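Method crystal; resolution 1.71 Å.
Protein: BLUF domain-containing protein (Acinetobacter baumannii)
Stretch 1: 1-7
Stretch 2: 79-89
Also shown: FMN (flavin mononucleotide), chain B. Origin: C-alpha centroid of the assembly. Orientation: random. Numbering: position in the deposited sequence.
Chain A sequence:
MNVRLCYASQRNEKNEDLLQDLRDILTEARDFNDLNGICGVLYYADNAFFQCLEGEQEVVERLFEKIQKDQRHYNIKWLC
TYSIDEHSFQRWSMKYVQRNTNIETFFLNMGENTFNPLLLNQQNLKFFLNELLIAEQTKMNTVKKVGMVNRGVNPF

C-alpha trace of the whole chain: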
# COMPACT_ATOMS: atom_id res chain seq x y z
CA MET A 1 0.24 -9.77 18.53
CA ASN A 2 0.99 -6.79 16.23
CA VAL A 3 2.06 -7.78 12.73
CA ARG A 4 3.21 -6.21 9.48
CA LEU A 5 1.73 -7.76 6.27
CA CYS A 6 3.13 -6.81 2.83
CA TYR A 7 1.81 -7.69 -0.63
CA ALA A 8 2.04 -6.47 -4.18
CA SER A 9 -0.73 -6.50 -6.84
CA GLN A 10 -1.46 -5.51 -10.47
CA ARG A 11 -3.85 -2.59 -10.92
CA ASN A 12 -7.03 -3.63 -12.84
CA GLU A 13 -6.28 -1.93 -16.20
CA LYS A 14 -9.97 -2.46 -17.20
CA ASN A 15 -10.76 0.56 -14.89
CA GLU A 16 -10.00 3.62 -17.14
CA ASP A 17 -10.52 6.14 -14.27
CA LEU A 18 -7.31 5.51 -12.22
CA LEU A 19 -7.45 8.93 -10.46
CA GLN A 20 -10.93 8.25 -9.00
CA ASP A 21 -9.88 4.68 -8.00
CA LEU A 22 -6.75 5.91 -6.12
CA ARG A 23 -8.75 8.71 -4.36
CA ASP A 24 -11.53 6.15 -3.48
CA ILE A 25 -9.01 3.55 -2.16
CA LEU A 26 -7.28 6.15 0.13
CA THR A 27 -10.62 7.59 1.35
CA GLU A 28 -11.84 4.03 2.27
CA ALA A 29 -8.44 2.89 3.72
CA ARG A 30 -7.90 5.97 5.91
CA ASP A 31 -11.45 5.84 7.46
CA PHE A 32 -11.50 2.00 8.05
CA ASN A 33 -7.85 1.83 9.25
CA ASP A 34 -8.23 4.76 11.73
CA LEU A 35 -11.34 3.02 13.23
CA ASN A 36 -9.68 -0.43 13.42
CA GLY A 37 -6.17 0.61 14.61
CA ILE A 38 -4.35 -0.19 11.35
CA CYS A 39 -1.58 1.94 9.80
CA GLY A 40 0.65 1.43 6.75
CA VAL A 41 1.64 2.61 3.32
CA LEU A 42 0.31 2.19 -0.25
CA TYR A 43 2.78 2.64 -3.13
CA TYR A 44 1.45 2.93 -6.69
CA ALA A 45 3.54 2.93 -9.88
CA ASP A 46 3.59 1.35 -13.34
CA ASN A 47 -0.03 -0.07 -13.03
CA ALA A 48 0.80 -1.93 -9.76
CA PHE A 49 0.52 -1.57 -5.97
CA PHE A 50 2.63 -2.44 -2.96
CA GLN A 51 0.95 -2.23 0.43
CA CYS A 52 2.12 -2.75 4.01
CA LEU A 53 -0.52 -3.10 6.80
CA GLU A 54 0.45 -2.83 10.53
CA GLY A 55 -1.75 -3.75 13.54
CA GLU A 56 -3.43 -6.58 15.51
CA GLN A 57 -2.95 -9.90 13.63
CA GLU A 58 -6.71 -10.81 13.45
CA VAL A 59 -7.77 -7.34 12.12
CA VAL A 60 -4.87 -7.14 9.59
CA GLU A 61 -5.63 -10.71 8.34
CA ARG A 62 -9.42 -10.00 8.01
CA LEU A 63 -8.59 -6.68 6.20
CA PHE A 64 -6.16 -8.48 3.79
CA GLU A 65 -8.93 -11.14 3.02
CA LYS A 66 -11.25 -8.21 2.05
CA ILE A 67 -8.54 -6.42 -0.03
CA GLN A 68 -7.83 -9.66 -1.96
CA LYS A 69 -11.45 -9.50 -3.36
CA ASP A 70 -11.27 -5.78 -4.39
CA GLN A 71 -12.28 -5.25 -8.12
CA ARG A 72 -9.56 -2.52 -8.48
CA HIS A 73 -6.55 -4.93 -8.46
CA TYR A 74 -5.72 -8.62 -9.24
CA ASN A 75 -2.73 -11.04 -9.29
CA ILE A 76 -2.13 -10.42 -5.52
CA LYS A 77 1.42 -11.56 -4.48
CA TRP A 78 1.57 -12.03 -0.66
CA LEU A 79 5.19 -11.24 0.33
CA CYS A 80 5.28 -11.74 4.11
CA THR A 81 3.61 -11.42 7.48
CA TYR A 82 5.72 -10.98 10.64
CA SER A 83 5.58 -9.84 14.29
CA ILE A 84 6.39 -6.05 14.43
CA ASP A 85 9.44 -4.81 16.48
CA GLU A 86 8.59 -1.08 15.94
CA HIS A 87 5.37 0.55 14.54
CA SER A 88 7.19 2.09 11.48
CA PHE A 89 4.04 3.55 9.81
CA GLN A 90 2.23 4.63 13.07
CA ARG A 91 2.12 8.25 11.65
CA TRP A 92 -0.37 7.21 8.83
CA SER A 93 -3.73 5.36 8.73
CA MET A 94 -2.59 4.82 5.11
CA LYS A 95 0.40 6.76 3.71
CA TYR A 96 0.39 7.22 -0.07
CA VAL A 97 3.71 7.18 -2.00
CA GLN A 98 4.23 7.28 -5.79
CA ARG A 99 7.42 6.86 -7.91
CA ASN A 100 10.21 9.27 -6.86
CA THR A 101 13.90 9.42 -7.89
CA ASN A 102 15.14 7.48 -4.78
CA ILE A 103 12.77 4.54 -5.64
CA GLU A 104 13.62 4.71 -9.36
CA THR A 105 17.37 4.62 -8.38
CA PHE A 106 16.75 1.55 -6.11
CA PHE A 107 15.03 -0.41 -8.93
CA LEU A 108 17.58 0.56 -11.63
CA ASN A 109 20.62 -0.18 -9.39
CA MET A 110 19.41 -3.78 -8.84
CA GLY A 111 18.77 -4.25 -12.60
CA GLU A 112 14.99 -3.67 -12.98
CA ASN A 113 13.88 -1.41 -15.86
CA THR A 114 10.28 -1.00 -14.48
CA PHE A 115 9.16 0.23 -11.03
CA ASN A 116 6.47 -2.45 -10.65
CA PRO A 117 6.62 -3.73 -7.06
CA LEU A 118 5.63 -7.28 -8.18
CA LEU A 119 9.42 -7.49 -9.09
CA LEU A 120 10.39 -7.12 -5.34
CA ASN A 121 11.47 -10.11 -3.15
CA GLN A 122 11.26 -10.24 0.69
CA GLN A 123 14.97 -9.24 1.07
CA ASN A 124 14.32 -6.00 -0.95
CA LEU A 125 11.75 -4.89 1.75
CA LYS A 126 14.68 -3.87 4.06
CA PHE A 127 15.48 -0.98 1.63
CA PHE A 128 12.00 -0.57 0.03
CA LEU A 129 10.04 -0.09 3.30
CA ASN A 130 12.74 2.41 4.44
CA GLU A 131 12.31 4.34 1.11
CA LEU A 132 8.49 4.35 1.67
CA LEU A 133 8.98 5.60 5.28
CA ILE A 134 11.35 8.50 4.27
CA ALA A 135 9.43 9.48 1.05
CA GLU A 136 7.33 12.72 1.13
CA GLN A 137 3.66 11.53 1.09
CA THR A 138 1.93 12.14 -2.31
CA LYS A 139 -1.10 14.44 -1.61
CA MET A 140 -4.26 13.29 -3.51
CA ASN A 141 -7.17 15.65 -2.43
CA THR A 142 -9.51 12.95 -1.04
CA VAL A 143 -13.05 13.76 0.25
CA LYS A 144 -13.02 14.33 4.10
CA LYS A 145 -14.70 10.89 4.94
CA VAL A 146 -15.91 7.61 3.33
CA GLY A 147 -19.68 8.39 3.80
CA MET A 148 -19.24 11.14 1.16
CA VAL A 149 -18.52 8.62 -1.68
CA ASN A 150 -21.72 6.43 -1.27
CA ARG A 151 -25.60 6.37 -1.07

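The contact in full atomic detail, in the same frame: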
# COMPACT_ATOMS: atom_id res chain seq x y z
N MET A 1 -0.86 -9.53 19.50
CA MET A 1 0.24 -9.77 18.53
C MET A 1 0.10 -8.78 17.36
O MET A 1 -0.79 -8.97 16.50
CB MET A 1 0.19 -11.20 17.99
CG MET A 1 1.47 -11.96 18.20
SD MET A 1 2.58 -11.86 16.79
CE MET A 1 3.32 -13.49 16.89
N ASN A 2 0.93 -7.75 17.35
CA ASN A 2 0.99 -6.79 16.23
C ASN A 2 1.84 -7.40 15.13
O ASN A 2 2.94 -7.93 15.38
CB ASN A 2 1.46 -5.39 16.65
CG ASN A 2 0.29 -4.49 16.99
OD1 ASN A 2 0.19 -3.37 16.50
ND2 ASN A 2 -0.65 -5.01 17.75
N VAL A 3 1.35 -7.26 13.91
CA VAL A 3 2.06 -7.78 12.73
C VAL A 3 2.12 -6.71 11.65
O VAL A 3 1.30 -5.73 11.67
CB VAL A 3 1.41 -9.06 12.21
CG1 VAL A 3 1.17 -10.07 13.33
CG2 VAL A 3 0.14 -8.74 11.44
N ARG A 4 3.09 -6.92 10.76
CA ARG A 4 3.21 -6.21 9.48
C ARG A 4 2.93 -7.23 8.38
O ARG A 4 3.55 -8.30 8.39
CB ARG A 4 4.60 -5.58 9.38
CG ARG A 4 4.77 -4.79 8.09
CD ARG A 4 5.90 -3.79 8.06
NE ARG A 4 5.84 -3.00 9.28
CZ ARG A 4 6.73 -3.03 10.25
NH1 ARG A 4 7.81 -3.78 10.13
NH2 ARG A 4 6.54 -2.29 11.34
N LEU A 5 2.06 -6.89 7.44
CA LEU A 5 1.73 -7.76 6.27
C LEU A 5 2.00 -6.94 5.03
O LEU A 5 1.49 -5.80 4.94
CB LEU A 5 0.26 -8.21 6.34
CG LEU A 5 -0.17 -9.20 5.25
CD1 LEU A 5 -1.28 -10.12 5.75
CD2 LEU A 5 -0.58 -8.50 3.96
N CYS A 6 2.74 -7.50 4.08
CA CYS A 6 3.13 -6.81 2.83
C CYS A 6 2.66 -7.66 1.66
O CYS A 6 2.83 -8.89 1.70
CB CYS A 6 4.64 -6.56 2.73
SG CYS A 6 5.32 -5.56 4.09
N TYR A 7 2.17 -7.01 0.62
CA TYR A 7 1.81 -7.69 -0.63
C TYR A 7 1.98 -6.71 -1.77
O TYR A 7 2.04 -5.48 -1.61
CB TYR A 7 0.39 -8.27 -0.53
CG TYR A 7 -0.66 -7.21 -0.69
CD1 TYR A 7 -1.08 -6.83 -1.96
CD2 TYR A 7 -1.14 -6.51 0.41
CE1 TYR A 7 -1.99 -5.79 -2.12
CE2 TYR A 7 -2.07 -5.49 0.25
CZ TYR A 7 -2.48 -5.12 -1.02
OH TYR A 7 -3.34 -4.08 -1.17
N LEU A 79 3.73 -11.19 0.16
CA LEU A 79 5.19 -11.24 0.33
C LEU A 79 5.52 -11.80 1.71
O LEU A 79 6.37 -12.70 1.80
CB LEU A 79 5.76 -9.85 0.12
CG LEU A 79 5.73 -9.44 -1.34
CD1 LEU A 79 6.00 -7.94 -1.49
CD2 LEU A 79 6.74 -10.26 -2.12
N CYS A 80 4.93 -11.26 2.76
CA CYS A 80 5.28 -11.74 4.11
C CYS A 80 4.28 -11.22 5.10
O CYS A 80 3.58 -10.22 4.80
CB CYS A 80 6.67 -11.27 4.52
SG CYS A 80 6.79 -9.47 4.45
N THR A 81 4.24 -11.90 6.24
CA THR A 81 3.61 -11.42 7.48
C THR A 81 4.60 -11.67 8.61
O THR A 81 5.10 -12.78 8.65
CB THR A 81 2.32 -12.17 7.79
OG1 THR A 81 1.53 -12.19 6.58
CG2 THR A 81 1.61 -11.51 8.94
N TYR A 82 4.84 -10.70 9.49
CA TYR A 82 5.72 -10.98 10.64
C TYR A 82 5.31 -10.13 11.83
O TYR A 82 4.70 -9.08 11.65
CB TYR A 82 7.17 -10.79 10.20
CG TYR A 82 7.52 -9.44 9.65
CD1 TYR A 82 7.45 -9.16 8.31
CD2 TYR A 82 7.94 -8.42 10.49
CE1 TYR A 82 7.79 -7.92 7.81
CE2 TYR A 82 8.28 -7.16 10.01
CZ TYR A 82 8.22 -6.91 8.66
OH TYR A 82 8.54 -5.68 8.14
N SER A 83 5.68 -10.59 13.02
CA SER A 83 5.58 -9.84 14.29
C SER A 83 6.41 -8.55 14.19
O SER A 83 7.59 -8.62 13.76
CB SER A 83 6.05 -10.70 15.43
OG SER A 83 5.97 -9.94 16.62
N ILE A 84 5.83 -7.42 14.60
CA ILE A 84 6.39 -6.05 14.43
C ILE A 84 7.28 -5.76 15.65
O ILE A 84 6.83 -5.99 16.79
CB ILE A 84 5.25 -5.01 14.30
N ASP A 85 8.49 -5.23 15.41
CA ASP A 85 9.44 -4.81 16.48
C ASP A 85 9.27 -3.32 16.79
O ASP A 85 9.42 -2.93 17.96
CB ASP A 85 10.84 -5.26 16.08
CG ASP A 85 10.95 -6.77 16.20
OD1 ASP A 85 10.40 -7.32 17.17
OD2 ASP A 85 11.53 -7.39 15.30
N GLU A 86 8.96 -2.51 15.78
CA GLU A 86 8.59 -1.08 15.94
C GLU A 86 7.40 -0.82 15.01
O GLU A 86 7.29 -1.51 13.98
CB GLU A 86 9.78 -0.15 15.68
CG GLU A 86 10.79 -0.63 14.64
CD GLU A 86 12.12 0.12 14.61
OE1 GLU A 86 12.39 0.91 15.53
OE2 GLU A 86 12.91 -0.11 13.66
N HIS A 87 6.56 0.15 15.35
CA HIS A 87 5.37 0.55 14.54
C HIS A 87 5.80 1.61 13.51
O HIS A 87 5.51 2.81 13.71
CB HIS A 87 4.25 0.99 15.49
CG HIS A 87 2.98 0.24 15.28
ND1 HIS A 87 2.28 0.31 14.09
CD2 HIS A 87 2.29 -0.59 16.08
CE1 HIS A 87 1.21 -0.44 14.19
NE2 HIS A 87 1.19 -1.01 15.39
N SER A 88 6.47 1.19 12.42
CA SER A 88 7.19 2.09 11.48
C SER A 88 6.25 3.11 10.83
O SER A 88 6.71 4.20 10.49
CB SER A 88 7.91 1.31 10.41
OG SER A 88 9.01 0.61 10.97
N PHE A 89 4.99 2.74 10.60
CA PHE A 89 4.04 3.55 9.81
C PHE A 89 2.91 4.07 10.70
O PHE A 89 1.87 4.55 10.14
CB PHE A 89 3.56 2.72 8.61
CG PHE A 89 4.64 2.51 7.59
CD1 PHE A 89 4.98 3.52 6.71
CD2 PHE A 89 5.40 1.34 7.59
CE1 PHE A 89 6.02 3.35 5.81
CE2 PHE A 89 6.43 1.17 6.67
CZ PHE A 89 6.76 2.18 5.80
N1 FMN B . -9.46 -0.78 2.66
C2 FMN B . -9.14 -0.49 3.94
O2 FMN B . -10.09 -0.45 4.79
N3 FMN B . -7.86 -0.37 4.34
C4 FMN B . -6.82 -0.46 3.50
O4 FMN B . -5.65 -0.32 3.85
C4A FMN B . -7.10 -0.71 2.09
N5 FMN B . -6.16 -0.80 1.17
C5A FMN B . -6.51 -1.11 -0.10
C6 FMN B . -5.51 -1.18 -1.04
C7 FMN B . -5.80 -1.53 -2.35
C7M FMN B . -4.67 -1.58 -3.32
C8 FMN B . -7.20 -1.66 -2.81
C8M FMN B . -7.45 -1.98 -4.27
C9 FMN B . -8.20 -1.59 -1.85
C9A FMN B . -7.90 -1.27 -0.54
N10 FMN B . -8.88 -1.12 0.43
C10 FMN B . -8.51 -0.87 1.74
C1' FMN B . -10.35 -1.25 0.13
C2' FMN B . -11.00 -2.58 0.43
O2' FMN B . -10.60 -3.52 -0.58
C3' FMN B . -12.53 -2.38 0.39
O3' FMN B . -12.94 -1.63 -0.76
C4' FMN B . -13.06 -1.57 1.56
O4' FMN B . -12.62 -2.17 2.80
C5' FMN B . -14.61 -1.56 1.55
O5' FMN B . -15.20 -2.87 1.71
P FMN B . -16.82 -3.13 1.82
O1P FMN B . -17.23 -3.42 0.39
O2P FMN B . -16.87 -4.32 2.77
O3P FMN B . -17.46 -1.86 2.36
O HOH W 1 4.05 -8.17 17.95
O HOH W 2 9.41 -3.95 12.64

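The most distinctive feature of this contact is the side chain of Arg-4, which leaves the first strand and reaches across to bond with both the neighbouring strand and the loop that follows it. Arg-4 NH1 donates to Tyr-82 OH (2.8 Å) and Arg-4 NH2 to the carbonyl Glu-86 O (2.9 Å), both acceptors lying near the guanidinium plane. A water accepts from Arg-4 NH1 (3.0 Å) and from Asp-85 N (3.2 Å), tying in the loop once more. The aliphatic base of the same side chain is used as well: Arg-4 CB sits over one face of the Tyr-82 ring, 4.2 Å from its centroid. Arginine suits this buried site, where the other stretch covers 159 Å² of it, the largest share of any residue here, because its long chain packs against an aromatic ring while its several N-H groups satisfy separate acceptors.

The strands 2-7 and 79-83 run antiparallel, at 166°. Arg-4 and Tyr-82 form a hydrogen-bonded pair, with Arg-4 N to Tyr-82 O at 2.8 Å and Tyr-82 N to Arg-4 O at 2.9 Å. Further along, Cys-6 N donates to Cys-80 O (2.9 Å), whereas the return bond from Cys-80 N to Cys-6 O is weak (3.3 Å); Cys-6 O also accepts from Leu-79 N (2.9 Å). The small cysteine side chains share the sheet face of Arg-4 and Tyr-82, with Cys-6 CB 4.0 Å from Cys-80 SG. On the opposite face, Leu-5 CD1 approaches Thr-81 OG1 at 3.6 Å.

At the other end, Asn-2 joins strand to loop through both its backbone and its side chain. Asn-2 O accepts from Ile-84 N (3.0 Å), and the amide oxygen Asn-2 OD1 accepts from His-87 NE2 (2.8 Å) at the edge of the imidazole. The contact buries 778 Å² between the two stretches, both sides summed.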